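PDB 7CSL: elongation factor 1-beta from Pyrococcus horikoshii OT-3, which probably promotes the exchange of GDP for GTP on elongation factor 1-alpha, so that the factor can again form a ternary complex with aminoacyl-tRNA. Local coordinates for residues C[6-10]-C[67-71]; C[24-29]-C[52-56]. Numbering follows the deposited sequence.

Contact 1: residues C[6-10]-C[67-71]; sequences LVGVI and FDEVA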
loop_
_atom_site.group_PDB
_atom_site.type_symbol
_atom_site.label_atom_id
_atom_site.label_comp_id
_atom_site.label_asym_id
_atom_site.label_seq_id
_atom_site.Cartn_x
_atom_site.Cartn_y
_atom_site.Cartn_z
ATOM N N LEU C 6 5.166 -3.157 14.504
ATOM C CA LEU C 6 5.138 -2.714 13.115
ATOM C C LEU C 6 6.476 -3.059 12.419
ATOM O O LEU C 6 7.545 -2.844 12.968
ATOM C CB LEU C 6 4.905 -1.214 13.096
ATOM C CG LEU C 6 4.409 -0.531 11.848
ATOM C CD1 LEU C 6 3.089 -1.175 11.354
ATOM C CD2 LEU C 6 4.254 0.957 12.125
ATOM N N VAL C 7 6.399 -3.715 11.264
ATOM C CA VAL C 7 7.562 -3.910 10.414
ATOM C C VAL C 7 7.422 -3.016 9.170
ATOM O O VAL C 7 6.356 -2.920 8.579
ATOM C CB VAL C 7 7.748 -5.394 10.067
ATOM C CG1 VAL C 7 6.704 -5.857 9.081
ATOM C CG2 VAL C 7 9.140 -5.629 9.521
ATOM N N GLY C 8 8.471 -2.296 8.826
ATOM C CA GLY C 8 8.494 -1.542 7.562
ATOM C C GLY C 8 9.659 -2.007 6.714
ATOM O O GLY C 8 10.792 -2.021 7.201
ATOM N N VAL C 9 9.411 -2.414 5.465
ATOM C CA VAL C 9 10.514 -2.863 4.587
ATOM C C VAL C 9 11.058 -1.667 3.861
ATOM O O VAL C 9 10.293 -1.021 3.148
ATOM C CB VAL C 9 10.058 -3.978 3.657
ATOM C CG1 VAL C 9 11.203 -4.495 2.744
ATOM C CG2 VAL C 9 9.475 -5.097 4.501
ATOM N N ILE C 10 12.339 -1.310 4.104
ATOM C CA ILE C 10 12.981 -0.195 3.411
ATOM C C ILE C 10 14.009 -0.681 2.378
ATOM O O ILE C 10 14.977 -1.327 2.743
ATOM C CB ILE C 10 13.698 0.831 4.387
ATOM C CG1 ILE C 10 12.683 1.476 5.339
ATOM C CG2 ILE C 10 14.425 1.872 3.557
ATOM C CD1 ILE C 10 13.288 2.408 6.377
ATOM N N PHE C 67 8.979 5.178 9.384
ATOM C CA PHE C 67 10.006 4.516 8.570
ATOM C C PHE C 67 10.568 5.493 7.520
ATOM O O PHE C 67 11.699 5.340 7.111
ATOM C CB PHE C 67 9.462 3.217 7.939
ATOM C CG PHE C 67 8.984 2.241 8.952
ATOM C CD1 PHE C 67 9.874 1.685 9.880
ATOM C CD2 PHE C 67 7.642 1.942 9.063
ATOM C CE1 PHE C 67 9.432 0.817 10.850
ATOM C CE2 PHE C 67 7.202 1.069 10.028
ATOM C CZ PHE C 67 8.105 0.505 10.936
ATOM N N ASP C 68 9.825 6.542 7.161
ATOM C CA ASP C 68 10.329 7.553 6.240
ATOM C C ASP C 68 11.551 8.287 6.801
ATOM O O ASP C 68 12.427 8.661 6.042
ATOM C CB ASP C 68 9.240 8.599 5.882
ATOM C CG ASP C 68 8.356 8.178 4.689
ATOM O OD1 ASP C 68 8.340 6.998 4.303
ATOM O OD2 ASP C 68 7.668 9.043 4.138
ATOM N N GLU C 69 11.603 8.482 8.119
ATOM C CA GLU C 69 12.726 9.169 8.742
ATOM C C GLU C 69 13.895 8.218 8.800
ATOM O O GLU C 69 15.031 8.673 8.712
ATOM C CB GLU C 69 12.368 9.726 10.124
ATOM C CG GLU C 69 11.358 10.861 10.066
ATOM C CD GLU C 69 10.896 11.371 11.436
ATOM O OE1 GLU C 69 11.469 10.951 12.466
ATOM O OE2 GLU C 69 9.941 12.193 11.480
ATOM N N VAL C 70 13.640 6.896 8.874
ATOM C CA VAL C 70 14.743 5.966 8.892
ATOM C C VAL C 70 15.348 5.996 7.501
ATOM O O VAL C 70 16.571 6.049 7.383
ATOM C CB VAL C 70 14.412 4.561 9.417
ATOM C CG1 VAL C 70 15.667 3.720 9.535
ATOM C CG2 VAL C 70 13.758 4.625 10.772
ATOM N N ALA C 71 14.508 5.981 6.454
ATOM C CA ALA C 71 14.979 6.101 5.075
ATOM C C ALA C 71 15.816 7.351 4.786
ATOM O O ALA C 71 16.758 7.269 4.017
ATOM C CB ALA C 71 13.832 5.956 4.052
#

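Contact 2: residues C[24-29]-C[52-56]; sequences LEEKLK and ALKFY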
loop_
_atom_site.group_PDB
_atom_site.type_symbol
_atom_site.label_atom_id
_atom_site.label_comp_id
_atom_site.label_asym_id
_atom_site.label_seq_id
_atom_site.Cartn_x
_atom_site.Cartn_y
_atom_site.Cartn_z
ATOM N N LEU C 24 28.355 -1.436 3.145
ATOM C CA LEU C 24 27.186 -0.571 3.108
ATOM C C LEU C 24 26.134 -1.034 4.135
ATOM O O LEU C 24 25.618 -0.228 4.935
ATOM C CB LEU C 24 26.593 -0.505 1.675
ATOM C CG LEU C 24 25.277 0.255 1.564
ATOM C CD1 LEU C 24 25.514 1.729 1.893
ATOM C CD2 LEU C 24 24.656 0.134 0.189
ATOM N N GLU C 25 25.863 -2.328 4.169
ATOM C CA GLU C 25 24.958 -2.875 5.190
ATOM C C GLU C 25 25.370 -2.462 6.588
ATOM O O GLU C 25 24.550 -1.973 7.357
ATOM C CB GLU C 25 24.924 -4.386 5.107
ATOM C CG GLU C 25 23.905 -5.060 6.023
ATOM C CD GLU C 25 23.890 -6.554 5.822
ATOM O OE1 GLU C 25 24.126 -6.969 4.668
ATOM O OE2 GLU C 25 23.647 -7.300 6.804
ATOM N N GLU C 26 26.651 -2.658 6.894
ATOM C CA GLU C 26 27.195 -2.350 8.213
ATOM C C GLU C 26 26.989 -0.878 8.581
ATOM O O GLU C 26 26.753 -0.574 9.750
ATOM C CB GLU C 26 28.697 -2.721 8.294
ATOM C CG GLU C 26 29.231 -2.853 9.720
ATOM C CD GLU C 26 30.742 -2.626 9.847
ATOM O OE1 GLU C 26 31.525 -3.408 9.253
ATOM O OE2 GLU C 26 31.144 -1.674 10.562
ATOM N N LYS C 27 27.133 0.018 7.597
ATOM C CA LYS C 27 27.009 1.468 7.812
ATOM C C LYS C 27 25.572 1.881 8.026
ATOM O O LYS C 27 25.254 2.750 8.868
ATOM C CB LYS C 27 27.574 2.274 6.621
ATOM C CG LYS C 27 29.046 2.667 6.771
ATOM C CD LYS C 27 29.786 2.725 5.441
ATOM C CE LYS C 27 31.128 3.457 5.538
ATOM N NZ LYS C 27 31.064 4.850 4.990
ATOM N N LEU C 28 24.700 1.306 7.211
ATOM C CA LEU C 28 23.270 1.553 7.328
ATOM C C LEU C 28 22.738 1.070 8.669
ATOM O O LEU C 28 21.908 1.726 9.279
ATOM C CB LEU C 28 22.543 0.811 6.216
ATOM C CG LEU C 28 22.807 1.386 4.845
ATOM C CD1 LEU C 28 22.323 0.384 3.779
ATOM C CD2 LEU C 28 22.135 2.741 4.714
ATOM N N LYS C 29 23.218 -0.079 9.125
ATOM C CA LYS C 29 22.764 -0.597 10.414
ATOM C C LYS C 29 23.042 0.404 11.543
ATOM O O LYS C 29 22.183 0.613 12.382
ATOM C CB LYS C 29 23.367 -1.958 10.705
ATOM C CG LYS C 29 22.716 -3.095 9.931
ATOM C CD LYS C 29 23.570 -4.356 9.971
ATOM C CE LYS C 29 22.765 -5.568 9.556
ATOM N NZ LYS C 29 23.614 -6.771 9.331
ATOM N N ALA C 52 19.726 -4.468 -4.497
ATOM C CA ALA C 52 19.119 -3.736 -3.375
ATOM C C ALA C 52 19.349 -4.475 -2.036
ATOM O O ALA C 52 19.477 -5.715 -1.982
ATOM C CB ALA C 52 17.639 -3.540 -3.616
ATOM N N LEU C 53 19.459 -3.690 -0.978
ATOM C CA LEU C 53 19.411 -4.165 0.404
ATOM C C LEU C 53 17.993 -3.838 0.903
ATOM O O LEU C 53 17.559 -2.683 0.829
ATOM C CB LEU C 53 20.418 -3.443 1.261
ATOM C CG LEU C 53 21.905 -3.861 1.343
ATOM C CD1 LEU C 53 22.481 -4.357 0.056
ATOM C CD2 LEU C 53 22.706 -2.688 1.866
ATOM N N LYS C 54 17.299 -4.847 1.413
ATOM C CA LYS C 54 15.963 -4.693 2.008
ATOM C C LYS C 54 16.017 -4.907 3.518
ATOM O O LYS C 54 16.233 -5.998 3.998
ATOM C CB LYS C 54 14.984 -5.630 1.315
ATOM C CG LYS C 54 14.552 -5.085 -0.043
ATOM C CD LYS C 54 13.914 -6.163 -0.911
ATOM C CE LYS C 54 12.594 -6.693 -0.382
ATOM N NZ LYS C 54 12.732 -7.972 0.373
ATOM N N PHE C 55 15.893 -3.797 4.240
ATOM C CA PHE C 55 15.901 -3.725 5.682
ATOM C C PHE C 55 14.494 -3.875 6.268
ATOM O O PHE C 55 13.625 -3.064 6.006
ATOM C CB PHE C 55 16.479 -2.373 6.119
ATOM C CG PHE C 55 17.975 -2.259 5.915
ATOM C CD1 PHE C 55 18.503 -2.074 4.653
ATOM C CD2 PHE C 55 18.851 -2.341 6.993
ATOM C CE1 PHE C 55 19.873 -1.965 4.480
ATOM C CE2 PHE C 55 20.215 -2.234 6.829
ATOM C CZ PHE C 55 20.727 -2.071 5.580
ATOM N N TYR C 56 14.303 -4.900 7.081
ATOM C CA TYR C 56 13.046 -5.144 7.794
ATOM C C TYR C 56 13.139 -4.390 9.117
ATOM O O TYR C 56 13.565 -4.933 10.142
ATOM C CB TYR C 56 12.812 -6.631 7.940
ATOM C CG TYR C 56 12.530 -7.261 6.607
ATOM C CD1 TYR C 56 13.535 -7.360 5.628
ATOM C CD2 TYR C 56 11.264 -7.706 6.284
ATOM C CE1 TYR C 56 13.275 -7.877 4.370
ATOM C CE2 TYR C 56 10.994 -8.264 5.023
ATOM C CZ TYR C 56 12.009 -8.347 4.068
ATOM O OH TYR C 56 11.780 -8.888 2.801
#

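Contact 1: residues C[6-10]-C[67-71]
Phe-67 lays its ring against strand 6-10 at Gly-8. The CA of Gly-8 sits 3.8 Å from the centroid of that ring and only 9° off its normal, a CH-pi contact over the face, and Gly-8 N lies 3.5 Å from Phe-67 CZ. The lack of a side chain makes this possible, since a CB on Gly-8 would fall about 2.5 Å from Phe-67 CD2. Leu-6 CD2 packs 3.6 Å from Phe-67 CE2, while Ile-10 CD1 makes a van der Waals approach of 3.4 Å to the carbonyl Phe-67 O and lies 4.2 Å from Phe-67 CB. Asp-68 turns its CB away from the strand, and its carboxylate forms a salt bridge and a hydrogen bond with side chains of the elongation factor 1-alpha chain. Glu-69 also has its CB turned away, and the residue is exposed. The helix returns to the strand with Val-70, whose CB is 3.9 Å from Ile-10 CD1, and with Ala-71, whose CB is 4.2 Å from Ile-10 CG2; the small alanine leaves room for the isoleucine. Leu-6, Gly-8 and Ile-10 thus present one face of the strand to the helix; Val-7 and Val-9 on the reverse face pack against apolar side chains of elongation factor 1-alpha, and Leu-6 meets an aromatic one. With the segment axes 9.4 Å apart at 33°, this is helix-on-sheet packing in a ferredoxin-like alpha/beta sandwich, here the guanine nucleotide exchange domain of the EF-1-beta family, whose two helices cover one face of a four-stranded antiparallel sheet.

Contact 2: residues C[24-29]-C[52-56]
Helix 24-29 and strand 52-56 run in roughly the same direction, 33° apart, and their axes approach to 10.6 Å. The nearest CA atoms are those of Glu-25 and Leu-53, 7.4 Å apart; between Lys-29 and Phe-55 the CA separation widens to 8.9 Å. Leu-53 and Phe-55, alternate residues of the strand, both point at the helix. Leu-28 reaches both through one methyl, its CD1 lying 3.6 Å from Leu-53 CD2 and 3.4 Å from Phe-55 CZ, and Leu-24 CD2 adds a contact of 3.8 Å to Leu-53 CD2. At the edge of the Phe-55 ring, Lys-29 CG packs 4.1 Å from Phe-55 CE2. One helical turn apart, Lys-29 NZ and Glu-25 OE2 form a 2.6 Å salt bridge, and Glu-25 also pairs with Arg-43 of strand 37-47. The chemistry implies a helix held to the sheet by apolar burial, with charge pairing kept to the margin of the leucine-phenylalanine core.

Overall arrangement
Along the chain the segments come in the order 6-10, 24-29, 52-56 and 67-71, so contact 2 falls between the two halves of contact 1. Their centres lie 12 Å apart on a shared antiparallel sheet, where strands 6-14 and 50-59 are neighbours, and Ile-10 N probably hydrogen-bonds to Phe-55 O at 2.9 Å. Each strand is followed by the helix that takes part in the other contact. Helices 21-29 and 67-75 cover the same side of the sheet and share one core, where Phe-55 meets Phe-74. The opposite face, where Val-9 packs on Tyr-56, meets elongation factor 1-alpha, its partner in the complex, which Leu-6 and Asp-68 also reach.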